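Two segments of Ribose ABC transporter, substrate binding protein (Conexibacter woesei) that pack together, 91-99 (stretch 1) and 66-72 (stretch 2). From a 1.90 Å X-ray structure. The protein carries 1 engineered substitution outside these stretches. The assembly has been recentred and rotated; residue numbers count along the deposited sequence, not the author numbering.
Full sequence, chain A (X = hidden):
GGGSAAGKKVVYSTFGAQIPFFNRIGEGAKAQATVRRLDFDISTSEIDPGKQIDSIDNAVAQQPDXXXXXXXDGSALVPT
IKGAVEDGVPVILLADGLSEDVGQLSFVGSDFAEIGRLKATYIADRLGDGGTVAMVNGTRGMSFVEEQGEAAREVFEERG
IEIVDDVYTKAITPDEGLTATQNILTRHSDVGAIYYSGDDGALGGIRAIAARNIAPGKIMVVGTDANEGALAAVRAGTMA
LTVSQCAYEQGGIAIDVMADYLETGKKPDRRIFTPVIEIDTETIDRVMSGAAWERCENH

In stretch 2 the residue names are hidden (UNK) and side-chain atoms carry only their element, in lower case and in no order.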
# COMPACT_ATOMS: atom_id res chain seq x y z
N VAL A 91 -4.19 20.12 -4.33
CA VAL A 91 -4.16 18.70 -4.69
C VAL A 91 -3.57 17.85 -3.57
O VAL A 91 -2.52 18.18 -3.05
CB VAL A 91 -3.26 18.50 -5.89
CG1 VAL A 91 -3.11 17.03 -6.24
CG2 VAL A 91 -3.81 19.28 -7.09
N ILE A 92 -4.18 16.72 -3.26
CA ILE A 92 -3.61 15.79 -2.30
C ILE A 92 -3.36 14.51 -3.10
O ILE A 92 -4.27 14.02 -3.74
CB ILE A 92 -4.54 15.50 -1.11
CG1 ILE A 92 -4.68 16.77 -0.23
CG2 ILE A 92 -3.99 14.33 -0.27
CD1 ILE A 92 -5.70 16.59 0.89
N LEU A 93 -2.16 13.99 -3.03
CA LEU A 93 -1.88 12.68 -3.53
C LEU A 93 -2.24 11.64 -2.48
O LEU A 93 -2.02 11.84 -1.27
CB LEU A 93 -0.40 12.54 -3.90
CG LEU A 93 -0.01 13.60 -4.91
CD1 LEU A 93 1.49 13.66 -4.96
CD2 LEU A 93 -0.70 13.28 -6.24
N LEU A 94 -2.75 10.50 -2.94
CA LEU A 94 -3.35 9.53 -2.02
C LEU A 94 -2.91 8.12 -2.39
O LEU A 94 -3.09 7.71 -3.53
CB LEU A 94 -4.87 9.70 -2.03
CG LEU A 94 -5.63 8.77 -1.10
CD1 LEU A 94 -5.15 8.81 0.32
CD2 LEU A 94 -7.12 8.99 -1.08
N ALA A 95 -2.33 7.42 -1.41
CA ALA A 95 -1.76 6.03 -1.46
C ALA A 95 -0.43 5.86 -2.21
O ALA A 95 0.47 5.10 -1.79
CB ALA A 95 -2.79 5.02 -1.94
N ASP A 96 -0.33 6.55 -3.33
CA ASP A 96 0.85 6.58 -4.15
C ASP A 96 1.18 8.01 -4.56
O ASP A 96 0.28 8.85 -4.79
CB ASP A 96 0.65 5.74 -5.41
CG ASP A 96 0.57 4.25 -5.12
OD1 ASP A 96 1.61 3.64 -4.71
OD2 ASP A 96 -0.55 3.70 -5.29
N GLY A 97 2.47 8.27 -4.69
CA GLY A 97 3.01 9.58 -4.99
C GLY A 97 3.45 9.73 -6.45
O GLY A 97 3.12 8.91 -7.29
N LEU A 98 4.09 10.84 -6.76
CA LEU A 98 4.58 11.10 -8.12
C LEU A 98 6.08 11.02 -8.08
O LEU A 98 6.69 10.92 -6.98
CB LEU A 98 4.16 12.47 -8.61
CG LEU A 98 2.65 12.75 -8.63
CD1 LEU A 98 2.28 14.15 -9.09
CD2 LEU A 98 1.90 11.70 -9.42
N SER A 99 6.66 11.05 -9.27
CA SER A 99 8.12 10.99 -9.44
C SER A 99 8.83 12.28 -9.08
O SER A 99 10.04 12.28 -8.95
CB SER A 99 8.48 10.66 -10.89
OG SER A 99 8.25 11.78 -11.73
N UNK A 66 -11.24 21.34 -4.41
CA UNK A 66 -10.11 20.44 -4.13
C UNK A 66 -10.10 19.19 -4.99
O UNK A 66 -11.15 18.78 -5.49
N UNK A 67 -8.90 18.69 -5.25
CA UNK A 67 -8.65 17.46 -5.99
C UNK A 67 -7.80 16.52 -5.16
O UNK A 67 -6.72 16.91 -4.71
c UNK A 67 -8.74 15.89 -8.77
c UNK A 67 -7.87 17.76 -7.25
c UNK A 67 -7.53 16.65 -8.26
c UNK A 67 -6.78 17.21 -9.45
N UNK A 68 -8.26 15.28 -5.00
CA UNK A 68 -7.47 14.18 -4.45
C UNK A 68 -7.19 13.19 -5.62
O UNK A 68 -8.07 12.93 -6.42
c UNK A 68 -7.43 12.34 -2.71
c UNK A 68 -8.70 14.59 -2.30
c UNK A 68 -9.56 14.05 -1.21
c UNK A 68 -8.23 13.52 -3.31
N UNK A 69 -5.96 12.70 -5.72
CA UNK A 69 -5.56 11.83 -6.80
C UNK A 69 -4.80 10.64 -6.27
O UNK A 69 -3.79 10.82 -5.61
c UNK A 69 -4.35 11.59 -8.96
c UNK A 69 -4.61 12.52 -7.80
c UNK A 69 -5.18 13.85 -8.30
N UNK A 70 -5.27 9.43 -6.58
CA UNK A 70 -4.40 8.22 -6.52
C UNK A 70 -3.87 7.94 -7.94
O UNK A 70 -4.64 7.53 -8.81
c UNK A 70 -5.16 7.00 -6.00
o UNK A 70 -5.69 7.23 -4.70
N UNK A 71 -2.58 8.20 -8.20
CA UNK A 71 -2.09 8.20 -9.59
C UNK A 71 -1.75 6.81 -10.11
O UNK A 71 -1.00 6.07 -9.48
c UNK A 71 -1.52 8.58 -7.26
c UNK A 71 -0.33 8.85 -8.13
c UNK A 71 -0.81 9.03 -9.52
N UNK A 72 -2.34 6.46 -11.25
CA UNK A 72 -2.01 5.19 -11.90
C UNK A 72 -0.53 5.07 -12.28
O UNK A 72 0.03 4.00 -12.18
c UNK A 72 -2.51 3.52 -13.71
c UNK A 72 -3.61 2.94 -14.57
c UNK A 72 -2.68 5.96 -14.23
c UNK A 72 -2.88 4.91 -13.15

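Residues 66-69 form a strand that runs parallel to strand 91-94, with axes 4.7 Å apart at closest approach and inclined by 18°. Position 66 has no side-chain atoms and touches nothing on stretch 1; it is Gly 66.

Position 67 carries four carbons, with the fork at the second. A terminal carbon lies 4.3 Å from Val 91 CG2, and the backbone O accepts a hydrogen bond from Ile 92 N at 2.9 Å. A fork one carbon beyond CB identifies Leu 67.

At position 68 there are again four carbons, but the chain forks at the first and one arm is two carbons long. The short arm ends 3.7 Å from Leu 94 CD2, while the inner carbon of the long arm is 4.4 Å from Ile 92 CB. This is Ile 68.

Position 69 has one carbon bearing two others. CB lies 4.3 Å from Leu 93 CD2, and one of the two methyl carbons lies 4.3 Å from Val 91 CG1. Both backbone polar atoms face stretch 1: N donates to Ile 92 O and O accepts from Leu 94 N, each at 2.9 Å. The residue is Val 69.

Position 70 has one carbon followed by one oxygen, and that oxygen is 2.9 Å from Leu 94 O, a hydrogen-bonding distance. A single hydroxyl on CB makes it Ser 70; its one proton has another acceptor within reach, so the bond is left open.

At position 71, three carbons close a ring onto the backbone N, which therefore has no hydrogen to donate. The ring carbon bonded to N is 3.1 Å from Asp 96 O, the middle carbon is 3.6 Å from Gly 97 O, and CB is 3.8 Å from Leu 98 CD2. The residue is Pro 71.

Position 72 has four carbons, forked at the first with one two-carbon arm. Its CB points away and its side chain stays out of contact with stretch 1; it is Ile 72.

Three backbone hydrogen bonds hold the strands in register, while Val 91, Leu 93, Leu 67 and Val 69 line one face and Ile 92 and Ile 68 the other. Beyond the ladder, Pro 71 has the largest area covered by stretch 1 and packs against the loop at Asp 96, Gly 97 and Leu 98. Its ring covers Asp 96 O without offering a donor, leaving that buried oxygen unpaired.

Stretch 2, residues 66-72: GLIVSPI
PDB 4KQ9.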